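Long-range contact in GDP-6-deoxy-D-mannose reductase (Pseudomonas aeruginosa, PDB 6X3B), which probably reduces GDP-4-dehydro-6-deoxy-D-mannose to GDP-rhamnose with NADPH, in the pathway that builds the lipopolysaccharide O-antigen: residues Q83-L97 against I144-L156. Residues are numbered along the deposited sequence; the frame is centred on the assembly and turned at random.
Sequences QTYVPEAFRDPARTL and IPHPRNPYAVSKL. With NDP (NADPH dihydro-nicotinamide-adenine-dinucleotide phosphate), chain E.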
loop_
_atom_site.group_PDB
_atom_site.type_symbol
_atom_site.label_atom_id
_atom_site.label_comp_id
_atom_site.label_asym_id
_atom_site.label_seq_id
_atom_site.Cartn_x
_atom_site.Cartn_y
_atom_site.Cartn_z
ATOM N N GLN A 83 10.257 8.536 -8.712
ATOM C CA GLN A 83 11.368 7.666 -9.051
ATOM C C GLN A 83 10.744 6.493 -9.798
ATOM O O GLN A 83 9.980 5.715 -9.218
ATOM C CB GLN A 83 12.092 7.240 -7.775
ATOM C CG GLN A 83 13.547 6.765 -8.003
ATOM C CD GLN A 83 13.601 5.635 -9.000
ATOM O OE1 GLN A 83 13.804 5.850 -10.189
ATOM N NE2 GLN A 83 13.340 4.404 -8.520
ATOM N N THR A 84 11.021 6.382 -11.092
ATOM C CA THR A 84 10.216 5.511 -11.939
ATOM C C THR A 84 10.995 4.325 -12.488
ATOM O O THR A 84 10.463 3.588 -13.324
ATOM C CB THR A 84 9.630 6.309 -13.100
ATOM O OG1 THR A 84 10.693 6.674 -13.998
ATOM C CG2 THR A 84 8.950 7.580 -12.578
ATOM N N TYR A 85 12.229 4.121 -12.046
ATOM C CA TYR A 85 13.102 3.089 -12.593
ATOM C C TYR A 85 13.181 1.912 -11.616
ATOM O O TYR A 85 13.625 2.081 -10.478
ATOM C CB TYR A 85 14.487 3.683 -12.863
ATOM C CG TYR A 85 15.411 2.833 -13.730
ATOM C CD1 TYR A 85 14.961 2.265 -14.926
ATOM C CD2 TYR A 85 16.745 2.619 -13.362
ATOM C CE1 TYR A 85 15.812 1.486 -15.723
ATOM C CE2 TYR A 85 17.599 1.861 -14.151
ATOM C CZ TYR A 85 17.132 1.297 -15.327
ATOM O OH TYR A 85 17.988 0.536 -16.092
ATOM N N VAL A 86 12.755 0.723 -12.065
ATOM C CA VAL A 86 12.779 -0.443 -11.183
ATOM C C VAL A 86 14.188 -0.792 -10.710
ATOM O O VAL A 86 14.366 -1.031 -9.507
ATOM C CB VAL A 86 12.054 -1.632 -11.857
ATOM C CG1 VAL A 86 12.204 -2.907 -11.012
ATOM C CG2 VAL A 86 10.548 -1.290 -12.073
ATOM N N PRO A 87 15.222 -0.802 -11.563
ATOM C CA PRO A 87 16.558 -1.121 -11.023
ATOM C C PRO A 87 17.023 -0.136 -9.969
ATOM O O PRO A 87 17.630 -0.551 -8.982
ATOM C CB PRO A 87 17.452 -1.116 -12.274
ATOM C CG PRO A 87 16.549 -1.503 -13.363
ATOM C CD PRO A 87 15.242 -0.781 -13.038
ATOM N N GLU A 88 16.711 1.156 -10.121
ATOM C CA GLU A 88 17.076 2.130 -9.097
ATOM C C GLU A 88 16.346 1.855 -7.781
ATOM O O GLU A 88 16.893 2.078 -6.694
ATOM C CB GLU A 88 16.755 3.543 -9.607
ATOM C CG GLU A 88 16.921 4.661 -8.590
ATOM C CD GLU A 88 18.320 4.761 -8.027
ATOM O OE1 GLU A 88 19.276 4.268 -8.666
ATOM O OE2 GLU A 88 18.460 5.336 -6.927
ATOM N N ALA A 89 15.100 1.391 -7.861
ATOM C CA ALA A 89 14.358 1.094 -6.639
ATOM C C ALA A 89 14.954 -0.113 -5.930
ATOM O O ALA A 89 15.022 -0.142 -4.698
ATOM C CB ALA A 89 12.877 0.864 -6.958
ATOM N N PHE A 90 15.385 -1.124 -6.682
ATOM C CA PHE A 90 16.060 -2.246 -6.034
ATOM C C PHE A 90 17.373 -1.802 -5.406
ATOM O O PHE A 90 17.755 -2.292 -4.336
ATOM C CB PHE A 90 16.305 -3.369 -7.037
ATOM C CG PHE A 90 15.162 -4.331 -7.167
ATOM C CD1 PHE A 90 14.761 -5.092 -6.090
ATOM C CD2 PHE A 90 14.500 -4.479 -8.372
ATOM C CE1 PHE A 90 13.721 -5.996 -6.209
ATOM C CE2 PHE A 90 13.468 -5.377 -8.509
ATOM C CZ PHE A 90 13.079 -6.148 -7.413
ATOM N N ARG A 91 18.074 -0.866 -6.061
ATOM C CA ARG A 91 19.352 -0.389 -5.540
ATOM C C ARG A 91 19.176 0.370 -4.233
ATOM O O ARG A 91 19.979 0.209 -3.307
ATOM C CB ARG A 91 20.048 0.500 -6.578
ATOM C CG ARG A 91 21.506 0.823 -6.210
ATOM C CD ARG A 91 22.086 1.991 -7.023
ATOM N NE ARG A 91 21.379 3.252 -6.791
ATOM C CZ ARG A 91 21.581 4.047 -5.743
ATOM N NH1 ARG A 91 22.474 3.717 -4.815
ATOM N NH2 ARG A 91 20.884 5.165 -5.618
ATOM N N ASP A 92 18.142 1.213 -4.141
ATOM C CA ASP A 92 17.914 2.057 -2.968
ATOM C C ASP A 92 16.412 2.126 -2.703
ATOM O O ASP A 92 15.740 3.111 -3.055
ATOM C CB ASP A 92 18.506 3.452 -3.182
ATOM C CG ASP A 92 18.583 4.267 -1.901
ATOM O OD1 ASP A 92 18.008 3.847 -0.886
ATOM O OD2 ASP A 92 19.219 5.343 -1.908
ATOM N N PRO A 93 15.847 1.080 -2.084
ATOM C CA PRO A 93 14.383 1.061 -1.859
ATOM C C PRO A 93 13.903 2.182 -0.955
ATOM O O PRO A 93 12.835 2.749 -1.191
ATOM C CB PRO A 93 14.136 -0.327 -1.226
ATOM C CG PRO A 93 15.351 -1.162 -1.591
ATOM C CD PRO A 93 16.512 -0.177 -1.676
ATOM N N ALA A 94 14.672 2.526 0.081
ATOM C CA ALA A 94 14.267 3.600 0.974
ATOM C C ALA A 94 14.075 4.903 0.219
ATOM O O ALA A 94 13.068 5.596 0.410
ATOM C CB ALA A 94 15.302 3.784 2.082
ATOM N N ARG A 95 15.020 5.240 -0.664
ATOM C CA ARG A 95 14.896 6.487 -1.411
ATOM C C ARG A 95 13.698 6.455 -2.343
ATOM O O ARG A 95 13.043 7.479 -2.557
ATOM C CB ARG A 95 16.175 6.768 -2.213
ATOM C CG ARG A 95 16.139 8.119 -2.945
ATOM C CD ARG A 95 17.541 8.747 -3.004
ATOM N NE ARG A 95 17.480 10.183 -3.293
ATOM C CZ ARG A 95 17.492 11.149 -2.375
ATOM N NH1 ARG A 95 17.573 10.856 -1.082
ATOM N NH2 ARG A 95 17.430 12.417 -2.761
ATOM N N THR A 96 13.415 5.302 -2.949
ATOM C CA THR A 96 12.232 5.229 -3.800
ATOM C C THR A 96 10.955 5.387 -2.972
ATOM O O THR A 96 10.017 6.085 -3.383
ATOM C CB THR A 96 12.253 3.925 -4.597
ATOM O OG1 THR A 96 13.194 4.074 -5.669
ATOM C CG2 THR A 96 10.873 3.600 -5.193
ATOM N N LEU A 97 10.924 4.800 -1.772
ATOM C CA LEU A 97 9.764 4.990 -0.909
ATOM C C LEU A 97 9.643 6.437 -0.466
ATOM O O LEU A 97 8.538 6.985 -0.452
ATOM C CB LEU A 97 9.836 4.060 0.307
ATOM C CG LEU A 97 9.689 2.581 -0.039
ATOM C CD1 LEU A 97 10.020 1.755 1.207
ATOM C CD2 LEU A 97 8.270 2.268 -0.540
ATOM N N ILE A 144 -6.688 -8.499 -6.590
ATOM C CA ILE A 144 -5.802 -8.025 -5.524
ATOM C C ILE A 144 -4.381 -7.924 -6.068
ATOM O O ILE A 144 -3.874 -8.896 -6.654
ATOM C CB ILE A 144 -5.867 -8.959 -4.317
ATOM C CG1 ILE A 144 -7.220 -8.792 -3.611
ATOM C CG2 ILE A 144 -4.700 -8.670 -3.364
ATOM C CD1 ILE A 144 -7.434 -9.740 -2.466
ATOM N N PRO A 145 -3.715 -6.784 -5.919
ATOM C CA PRO A 145 -2.353 -6.638 -6.447
ATOM C C PRO A 145 -1.308 -7.267 -5.533
ATOM O O PRO A 145 -1.475 -7.340 -4.309
ATOM C CB PRO A 145 -2.183 -5.116 -6.522
ATOM C CG PRO A 145 -3.012 -4.612 -5.390
ATOM C CD PRO A 145 -4.208 -5.543 -5.289
ATOM N N HIS A 146 -0.217 -7.743 -6.150
ATOM C CA HIS A 146 0.877 -8.403 -5.417
ATOM C C HIS A 146 2.197 -7.854 -5.927
ATOM O O HIS A 146 2.914 -8.528 -6.680
ATOM C CB HIS A 146 0.826 -9.925 -5.586
ATOM C CG HIS A 146 -0.411 -10.544 -5.021
ATOM N ND1 HIS A 146 -0.606 -10.700 -3.664
ATOM C CD2 HIS A 146 -1.536 -11.003 -5.621
ATOM C CE1 HIS A 146 -1.796 -11.240 -3.452
ATOM N NE2 HIS A 146 -2.382 -11.430 -4.623
ATOM N N PRO A 147 2.540 -6.615 -5.548
ATOM C CA PRO A 147 3.746 -5.965 -6.095
ATOM C C PRO A 147 4.989 -6.789 -5.845
ATOM O O PRO A 147 5.180 -7.333 -4.752
ATOM C CB PRO A 147 3.821 -4.636 -5.330
ATOM C CG PRO A 147 2.487 -4.437 -4.762
ATOM C CD PRO A 147 1.858 -5.760 -4.561
ATOM N N ARG A 148 5.875 -6.814 -6.850
ATOM C CA ARG A 148 7.051 -7.672 -6.817
ATOM C C ARG A 148 8.362 -6.904 -6.772
ATOM O O ARG A 148 9.431 -7.528 -6.777
ATOM C CB ARG A 148 7.059 -8.606 -8.032
ATOM C CG ARG A 148 5.836 -9.490 -8.122
ATOM C CD ARG A 148 5.862 -10.296 -9.414
ATOM N NE ARG A 148 6.886 -11.334 -9.364
ATOM C CZ ARG A 148 6.732 -12.503 -8.753
ATOM N NH1 ARG A 148 5.601 -12.782 -8.117
ATOM N NH2 ARG A 148 7.714 -13.401 -8.783
ATOM N N ASN A 149 8.322 -5.582 -6.708
ATOM C CA ASN A 149 9.546 -4.802 -6.621
ATOM C C ASN A 149 9.245 -3.553 -5.807
ATOM O O ASN A 149 8.076 -3.184 -5.648
ATOM C CB ASN A 149 10.063 -4.459 -8.028
ATOM C CG ASN A 149 9.136 -3.532 -8.770
ATOM O OD1 ASN A 149 8.949 -2.408 -8.366
ATOM N ND2 ASN A 149 8.532 -4.016 -9.848
ATOM N N PRO A 150 10.268 -2.889 -5.260
ATOM C CA PRO A 150 9.998 -1.725 -4.393
ATOM C C PRO A 150 9.346 -0.551 -5.110
ATOM O O PRO A 150 8.669 0.253 -4.462
ATOM C CB PRO A 150 11.388 -1.340 -3.861
ATOM C CG PRO A 150 12.272 -2.539 -4.152
ATOM C CD PRO A 150 11.713 -3.159 -5.386
ATOM N N TYR A 151 9.564 -0.384 -6.412
ATOM C CA TYR A 151 8.822 0.648 -7.137
ATOM C C TYR A 151 7.325 0.338 -7.128
ATOM O O TYR A 151 6.501 1.203 -6.807
ATOM C CB TYR A 151 9.337 0.756 -8.563
ATOM C CG TYR A 151 8.395 1.431 -9.532
ATOM C CD1 TYR A 151 8.354 2.829 -9.642
ATOM C CD2 TYR A 151 7.575 0.677 -10.363
ATOM C CE1 TYR A 151 7.500 3.454 -10.552
ATOM C CE2 TYR A 151 6.722 1.289 -11.276
ATOM C CZ TYR A 151 6.693 2.675 -11.367
ATOM O OH TYR A 151 5.856 3.276 -12.271
ATOM N N ALA A 152 6.961 -0.909 -7.445
ATOM C CA ALA A 152 5.540 -1.254 -7.459
ATOM C C ALA A 152 4.944 -1.163 -6.055
ATOM O O ALA A 152 3.805 -0.712 -5.896
ATOM C CB ALA A 152 5.328 -2.638 -8.072
ATOM N N VAL A 153 5.719 -1.547 -5.030
ATOM C CA VAL A 153 5.295 -1.368 -3.640
ATOM C C VAL A 153 4.988 0.101 -3.357
ATOM O O VAL A 153 3.928 0.446 -2.821
ATOM C CB VAL A 153 6.376 -1.901 -2.679
ATOM C CG1 VAL A 153 6.099 -1.456 -1.235
ATOM C CG2 VAL A 153 6.450 -3.445 -2.749
ATOM N N SER A 154 5.906 0.993 -3.744
ATOM C CA SER A 154 5.721 2.418 -3.471
ATOM C C SER A 154 4.526 2.996 -4.220
ATOM O O SER A 154 3.844 3.881 -3.690
ATOM C CB SER A 154 7.000 3.192 -3.820
ATOM O OG SER A 154 7.120 3.381 -5.224
ATOM N N LYS A 155 4.224 2.492 -5.424
ATOM C CA LYS A 155 3.054 2.989 -6.144
ATOM C C LYS A 155 1.759 2.569 -5.451
ATOM O O LYS A 155 0.845 3.381 -5.291
ATOM C CB LYS A 155 3.051 2.495 -7.592
ATOM C CG LYS A 155 4.256 2.883 -8.410
ATOM C CD LYS A 155 4.411 4.409 -8.538
ATOM C CE LYS A 155 3.854 4.892 -9.857
ATOM N NZ LYS A 155 3.904 6.363 -9.948
ATOM N N LEU A 156 1.669 1.313 -5.016
ATOM C CA LEU A 156 0.465 0.859 -4.322
ATOM C C LEU A 156 0.294 1.586 -2.997
ATOM O O LEU A 156 -0.829 1.953 -2.613
ATOM C CB LEU A 156 0.533 -0.662 -4.087
ATOM C CG LEU A 156 -0.736 -1.372 -3.614
ATOM C CD1 LEU A 156 -1.843 -1.158 -4.652
ATOM C CD2 LEU A 156 -0.474 -2.873 -3.387
HETATM P PA NDP E . 10.223 10.103 -15.606
HETATM O O1A NDP E . 11.171 9.365 -14.723
HETATM O O2A NDP E . 10.560 10.245 -17.052
HETATM O O5B NDP E . 9.932 11.551 -14.986
HETATM C C5B NDP E . 9.901 11.704 -13.547
HETATM C C4B NDP E . 9.626 13.149 -13.212
HETATM O O4B NDP E . 9.569 13.304 -11.771
HETATM C C3B NDP E . 10.668 14.164 -13.706
HETATM O O3B NDP E . 10.039 15.336 -14.208
HETATM C C2B NDP E . 11.491 14.440 -12.454
HETATM O O2B NDP E . 12.054 15.749 -12.503
HETATM C C1B NDP E . 10.413 14.362 -11.383
HETATM N N9A NDP E . 10.926 14.090 -10.048
HETATM C C8A NDP E . 11.632 12.984 -9.645
HETATM N N7A NDP E . 11.969 13.015 -8.381
HETATM C C5A NDP E . 11.456 14.219 -7.919
HETATM C C6A NDP E . 11.480 14.841 -6.658
HETATM N N6A NDP E . 12.078 14.279 -5.611
HETATM N N1A NDP E . 10.875 16.045 -6.529
HETATM C C2A NDP E . 10.288 16.573 -7.610
HETATM N N3A NDP E . 10.200 16.084 -8.844
HETATM C C4A NDP E . 10.811 14.891 -8.938
HETATM O O3 NDP E . 8.776 9.425 -15.493
HETATM P PN NDP E . 7.706 9.058 -16.626
HETATM O O1N NDP E . 7.251 10.323 -17.274
HETATM O O2N NDP E . 8.276 7.984 -17.488
HETATM O O5D NDP E . 6.513 8.453 -15.743
HETATM C C5D NDP E . 5.429 9.326 -15.345
HETATM C C4D NDP E . 4.544 8.594 -14.366
HETATM O O4D NDP E . 3.984 7.426 -15.017
HETATM C C3D NDP E . 5.239 8.081 -13.096
HETATM O O3D NDP E . 4.398 8.220 -11.959
HETATM C C2D NDP E . 5.504 6.619 -13.448
HETATM O O2D NDP E . 5.625 5.788 -12.305
HETATM C C1D NDP E . 4.270 6.268 -14.272
HETATM N N1N NDP E . 4.516 5.139 -15.217
HETATM C C2N NDP E . 5.288 5.309 -16.335
HETATM C C3N NDP E . 5.400 4.334 -17.288
HETATM C C7N NDP E . 6.447 4.487 -18.324
HETATM O O7N NDP E . 6.629 3.585 -19.148
HETATM N N7N NDP E . 7.162 5.602 -18.335
HETATM C C4N NDP E . 4.464 3.176 -17.230
HETATM C C5N NDP E . 3.723 3.071 -15.962
HETATM C C6N NDP E . 3.969 3.903 -14.976
HETATM P P2B NDP E . 13.668 15.694 -12.512
HETATM O O1X NDP E . 14.126 17.136 -12.561
HETATM O O2X NDP E . 14.100 15.001 -11.237
HETATM O O3X NDP E . 14.077 14.921 -13.749
#
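The Y151 ring is sandwiched between T84 O, above one face near the rim, and K155 CG, one turn further along the same helix, on the other; at its edge lie Q83 O, 3.3 Å from Y151 CD1, and NADPH O2D. The F90 ring receives P150 CD over one face, a CH-pi contact 3.7 Å from the ring centroid; N149 CB approaches the same ring obliquely. Y151 and K155 form the YxxxK signature of the extended short-chain dehydrogenase/reductases, in their Rossmann-type domain. CG anti to the backbone N (chi1 161°) carries the Y151 ring past A89 to NADPH, where Y151 OH and O2D of the nicotinamide ribose share a 2.5 Å hydrogen bond. K155 NZ donates to both O2D and O3D of that ribose, and T84 OG1 donates to the phosphate oxygen O1A of NADPH at 2.8 Å. P150 also packs against A89 and P93, so the first turn of helix 150-169 nestles against the junction of helices 86-91 and 93-114. N149 caps that turn: its OD1 accepts from A152 N, which sits above the carbonyl plane, and its ND2 is hydrogen-bonded to D127 OD2. Helix 86-91 runs nearly perpendicular to segment 150-156 (92°), whereas 93-97 is closer to parallel (26°). There T96 CG2 faces S154 OG, which donates to Y151 O, and L97 CD2 rests 3.6 Å from S154 CB.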